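PDB 2QK2: LP04448p from Drosophila melanogaster, which probably binds tubulin through this second TOG domain, an array of HEAT repeats, as a microtubule plus-end-tracking protein of the XMAP215/Dis1 family. Local coordinates for residues A[52-58]-A[92-96]; A[99-104]-A[121-125]. Residue numbers count along the deposited sequence, not the author numbering.

Contact 1 of 2, residues A[52-58]-A[92-96]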
loop_
_atom_site.group_PDB
_atom_site.type_symbol
_atom_site.label_atom_id
_atom_site.label_comp_id
_atom_site.label_asym_id
_atom_site.label_seq_id
_atom_site.Cartn_x
_atom_site.Cartn_y
_atom_site.Cartn_z
ATOM N N GLY A 52 -19.376 8.270 -6.351
ATOM C CA GLY A 52 -19.171 9.574 -6.959
ATOM C C GLY A 52 -17.937 9.634 -7.832
ATOM O O GLY A 52 -17.258 8.626 -8.016
ATOM N N GLU A 53 -17.647 10.814 -8.374
ATOM C CA GLU A 53 -16.477 10.999 -9.230
ATOM C C GLU A 53 -15.301 11.466 -8.377
ATOM O O GLU A 53 -15.100 12.665 -8.195
ATOM C CB GLU A 53 -16.772 12.046 -10.307
ATOM C CG GLU A 53 -17.966 11.718 -11.195
ATOM C CD GLU A 53 -17.830 10.373 -11.869
ATOM O OE1 GLU A 53 -16.754 10.111 -12.450
ATOM O OE2 GLU A 53 -18.794 9.579 -11.821
ATOM N N TYR A 54 -14.518 10.522 -7.866
ATOM C CA TYR A 54 -13.380 10.864 -7.012
ATOM C C TYR A 54 -12.073 11.061 -7.765
ATOM O O TYR A 54 -11.042 11.378 -7.163
ATOM C CB TYR A 54 -13.195 9.788 -5.936
ATOM C CG TYR A 54 -14.318 9.747 -4.925
ATOM C CD1 TYR A 54 -15.422 8.908 -5.102
ATOM C CD2 TYR A 54 -14.290 10.572 -3.803
ATOM C CE1 TYR A 54 -16.477 8.898 -4.171
ATOM C CE2 TYR A 54 -15.326 10.573 -2.877
ATOM C CZ TYR A 54 -16.415 9.736 -3.063
ATOM O OH TYR A 54 -17.432 9.748 -2.133
ATOM N N GLY A 55 -12.110 10.883 -9.080
ATOM C CA GLY A 55 -10.904 11.036 -9.873
ATOM C C GLY A 55 -10.100 12.303 -9.607
ATOM O O GLY A 55 -8.878 12.243 -9.423
ATOM N N ALA A 56 -10.771 13.454 -9.587
ATOM C CA ALA A 56 -10.085 14.727 -9.364
ATOM C C ALA A 56 -9.423 14.765 -7.993
ATOM O O ALA A 56 -8.301 15.255 -7.848
ATOM C CB ALA A 56 -11.075 15.906 -9.507
ATOM N N LEU A 57 -10.119 14.244 -6.988
ATOM C CA LEU A 57 -9.583 14.231 -5.635
ATOM C C LEU A 57 -8.355 13.322 -5.543
ATOM O O LEU A 57 -7.334 13.699 -4.967
ATOM C CB LEU A 57 -10.660 13.775 -4.639
ATOM C CG LEU A 57 -10.204 13.685 -3.177
ATOM C CD1 LEU A 57 -9.577 15.008 -2.738
ATOM C CD2 LEU A 57 -11.389 13.324 -2.288
ATOM N N VAL A 58 -8.447 12.129 -6.119
ATOM C CA VAL A 58 -7.322 11.197 -6.090
ATOM C C VAL A 58 -6.102 11.802 -6.793
ATOM O O VAL A 58 -4.971 11.691 -6.313
ATOM C CB VAL A 58 -7.700 9.841 -6.749
ATOM C CG1 VAL A 58 -6.465 8.918 -6.815
ATOM C CG2 VAL A 58 -8.809 9.164 -5.931
ATOM N N PHE A 92 -13.178 1.805 -4.793
ATOM C CA PHE A 92 -11.935 2.515 -5.107
ATOM C C PHE A 92 -11.137 1.821 -6.210
ATOM O O PHE A 92 -10.195 2.398 -6.760
ATOM C CB PHE A 92 -11.054 2.634 -3.844
ATOM C CG PHE A 92 -9.916 3.622 -3.986
ATOM C CD1 PHE A 92 -10.116 4.980 -3.728
ATOM C CD2 PHE A 92 -8.657 3.200 -4.420
ATOM C CE1 PHE A 92 -9.078 5.907 -3.904
ATOM C CE2 PHE A 92 -7.616 4.116 -4.601
ATOM C CZ PHE A 92 -7.826 5.473 -4.343
ATOM N N SER A 93 -11.532 0.593 -6.547
ATOM C CA SER A 93 -10.820 -0.208 -7.544
ATOM C C SER A 93 -10.364 0.502 -8.812
ATOM O O SER A 93 -9.247 0.277 -9.278
ATOM C CB SER A 93 -11.645 -1.448 -7.926
ATOM O OG SER A 93 -12.820 -1.099 -8.637
ATOM N N ASN A 94 -11.211 1.354 -9.379
ATOM C CA ASN A 94 -10.837 2.049 -10.609
ATOM C C ASN A 94 -9.690 3.050 -10.492
ATOM O O ASN A 94 -9.098 3.416 -11.502
ATOM C CB ASN A 94 -12.055 2.749 -11.223
ATOM C CG ASN A 94 -12.928 1.796 -12.020
ATOM O OD1 ASN A 94 -12.427 1.001 -12.820
ATOM N ND2 ASN A 94 -14.239 1.874 -11.812
ATOM N N TYR A 95 -9.376 3.484 -9.274
ATOM C CA TYR A 95 -8.289 4.446 -9.066
ATOM C C TYR A 95 -6.998 3.766 -8.601
ATOM O O TYR A 95 -5.914 4.349 -8.682
ATOM C CB TYR A 95 -8.698 5.491 -8.022
ATOM C CG TYR A 95 -10.068 6.092 -8.250
ATOM C CD1 TYR A 95 -11.136 5.767 -7.416
ATOM C CD2 TYR A 95 -10.304 6.964 -9.317
ATOM C CE1 TYR A 95 -12.411 6.295 -7.637
ATOM C CE2 TYR A 95 -11.579 7.500 -9.548
ATOM C CZ TYR A 95 -12.625 7.161 -8.705
ATOM O OH TYR A 95 -13.884 7.685 -8.912
ATOM N N ALA A 96 -7.122 2.528 -8.128
ATOM C CA ALA A 96 -5.991 1.762 -7.602
ATOM C C ALA A 96 -4.718 1.661 -8.448
ATOM O O ALA A 96 -3.636 2.024 -7.986
ATOM C CB ALA A 96 -6.462 0.356 -7.215
#
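The TOG domain is an array of HEAT repeats, each a pair of antiparallel helices, and residues 52-58 and 92-96 bring together the N-terminal ends of the first helices of two successive repeats, 55-67 and 93-105. Gly55 and Tyr95 form the closest backbone pair, with CA atoms 7.1 Å apart, and Tyr95 supplies the largest share of the contact surface by reaching across with its whole side chain.

Packing accounts for most of the contact. Val58 points toward residues 92-96, and its CG2 lies over one face of the Tyr95 ring, 4.0 Å from Tyr95 CG, while also approaching Phe92 CE1 at 3.8 Å; this single methyl thus bridges two aromatic side chains. The Tyr95 ring also runs alongside the backbone of Gly55, with Tyr95 CE2 3.5 Å from Gly55 N, and Tyr54 CB lies 3.9 Å from Tyr95 CZ. The Tyr54 ring itself leads away, packing on Leu84 and Leu88 of helix 71-88, and its hydroxyl is hydrogen-bonded to the carbonyl of Glu50.

Polar contact centres on the turn just ahead of helix 55-67. There Tyr54 O accepts the bond from Val58 N at 2.9 Å, while the amide at the other end of the same residue faces the neighbouring repeat: Tyr54 N donates to Tyr95 OH at 3.1 Å, with an N-H...O angle of 145°.

Contact 2 of 2, residues A[99-104]-A[121-125]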
loop_
_atom_site.group_PDB
_atom_site.type_symbol
_atom_site.label_atom_id
_atom_site.label_comp_id
_atom_site.label_asym_id
_atom_site.label_seq_id
_atom_site.Cartn_x
_atom_site.Cartn_y
_atom_site.Cartn_z
ATOM N N CYS A 99 -2.486 4.686 -8.579
ATOM C CA CYS A 99 -1.933 5.051 -7.277
ATOM C C CYS A 99 -0.740 4.207 -6.834
ATOM O O CYS A 99 0.243 4.739 -6.325
ATOM C CB CYS A 99 -3.006 4.949 -6.187
ATOM S SG CYS A 99 -4.290 6.214 -6.222
ATOM N N VAL A 100 -0.836 2.892 -7.017
ATOM C CA VAL A 100 0.211 1.970 -6.572
ATOM C C VAL A 100 1.651 2.340 -6.945
ATOM O O VAL A 100 2.508 2.449 -6.068
ATOM C CB VAL A 100 -0.113 0.519 -7.027
ATOM C CG1 VAL A 100 1.071 -0.408 -6.748
ATOM C CG2 VAL A 100 -1.353 0.016 -6.277
ATOM N N PRO A 101 1.940 2.534 -8.241
ATOM C CA PRO A 101 3.299 2.892 -8.663
ATOM C C PRO A 101 3.829 4.167 -7.993
ATOM O O PRO A 101 4.985 4.221 -7.575
ATOM C CB PRO A 101 3.155 3.064 -10.176
ATOM C CG PRO A 101 2.060 2.104 -10.517
ATOM C CD PRO A 101 1.065 2.331 -9.408
ATOM N N SER A 102 2.979 5.189 -7.901
ATOM C CA SER A 102 3.364 6.465 -7.294
ATOM C C SER A 102 3.694 6.310 -5.818
ATOM O O SER A 102 4.681 6.862 -5.330
ATOM C CB SER A 102 2.236 7.494 -7.443
ATOM O OG SER A 102 1.876 7.657 -8.802
ATOM N N LEU A 103 2.856 5.569 -5.104
ATOM C CA LEU A 103 3.080 5.348 -3.683
ATOM C C LEU A 103 4.383 4.583 -3.434
ATOM O O LEU A 103 5.182 4.973 -2.577
ATOM C CB LEU A 103 1.895 4.595 -3.074
ATOM C CG LEU A 103 0.615 5.436 -2.942
ATOM C CD1 LEU A 103 -0.566 4.540 -2.595
ATOM C CD2 LEU A 103 0.814 6.507 -1.864
ATOM N N LEU A 104 4.602 3.502 -4.181
ATOM C CA LEU A 104 5.814 2.697 -4.017
ATOM C C LEU A 104 7.083 3.522 -4.228
ATOM O O LEU A 104 8.024 3.441 -3.437
ATOM C CB LEU A 104 5.805 1.506 -4.982
ATOM C CG LEU A 104 4.762 0.421 -4.689
ATOM C CD1 LEU A 104 4.751 -0.612 -5.810
ATOM C CD2 LEU A 104 5.066 -0.232 -3.351
ATOM N N ALA A 121 -1.825 4.089 3.215
ATOM C CA ALA A 121 -2.448 4.365 1.931
ATOM C C ALA A 121 -2.364 3.186 0.975
ATOM O O ALA A 121 -3.386 2.746 0.447
ATOM C CB ALA A 121 -1.818 5.605 1.289
ATOM N N ILE A 122 -1.163 2.664 0.745
ATOM C CA ILE A 122 -1.050 1.554 -0.186
ATOM C C ILE A 122 -1.767 0.301 0.320
ATOM O O ILE A 122 -2.296 -0.475 -0.478
ATOM C CB ILE A 122 0.435 1.251 -0.550
ATOM C CG1 ILE A 122 0.479 0.404 -1.825
ATOM C CG2 ILE A 122 1.142 0.526 0.589
ATOM C CD1 ILE A 122 1.846 0.324 -2.450
ATOM N N ASP A 123 -1.817 0.115 1.638
ATOM C CA ASP A 123 -2.502 -1.046 2.203
ATOM C C ASP A 123 -4.022 -0.943 1.982
ATOM O O ASP A 123 -4.673 -1.917 1.587
ATOM C CB ASP A 123 -2.204 -1.177 3.705
ATOM C CG ASP A 123 -0.778 -1.686 3.991
ATOM O OD1 ASP A 123 -0.021 -1.969 3.036
ATOM O OD2 ASP A 123 -0.419 -1.804 5.180
ATOM N N ALA A 124 -4.583 0.237 2.237
ATOM C CA ALA A 124 -6.014 0.443 2.055
ATOM C C ALA A 124 -6.366 0.282 0.579
ATOM O O ALA A 124 -7.396 -0.282 0.234
ATOM C CB ALA A 124 -6.412 1.836 2.551
ATOM N N ILE A 125 -5.490 0.763 -0.293
ATOM C CA ILE A 125 -5.721 0.666 -1.723
ATOM C C ILE A 125 -5.652 -0.782 -2.202
ATOM O O ILE A 125 -6.430 -1.200 -3.069
ATOM C CB ILE A 125 -4.707 1.539 -2.491
ATOM C CG1 ILE A 125 -4.974 3.015 -2.166
ATOM C CG2 ILE A 125 -4.811 1.280 -3.994
ATOM C CD1 ILE A 125 -4.075 3.986 -2.893
#
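Helices 93-105 and 112-126 are the two antiparallel helices of one HEAT repeat, and their segments 99-104 and 121-125 pack with axes 10.2 Å apart at an angle of 158°. Cys99 opens the contact, its CB 3.6 Å from Ile125 CD1. Val100 points sideways and makes longer contacts: CG2 is 4.3 Å from Ile125 CG2 and CG1 4.4 Å from Ile122 CD1. Pro101 turns away, and a kink marks the point where its nitrogen lacks a bond to the preceding turn. One turn on from Cys99, Leu103 points toward the second helix, with CD1 3.6 Å from Ile125 CD1 and 4.0 Å from Ile122 CB, and CD2 4.2 Å from Ala121 CB. Leu104 completes the interface through CD2, 3.4 Å from Ile122 CD1. All seven residues that touch are buried, and their contacts are apolar, so the helix pair is held by shape fit and exclusion of water rather than by directional bonds.

Residues 92-96, at the N-terminal end of helix 93-105, meet the preceding repeat, and residues 99-104, further along it, meet the second helix of their own. Contact 1 therefore joins repeats, whereas contact 2 closes one, and their centres lie about 13 Å apart. Contact 2 sits near the middle of the chain, its centre about 4 Å from the chain's; contact 1 is about 16 Å out. Apolar packing runs between them without a break: Val58 CG1 is 3.5 Å from Cys99 SG, Ala96 CB 3.7 Å from Ile125 CG2, and Phe92 CE2 3.8 Å from Ile125 CG1. Side chains of three helices thereby share one continuous core.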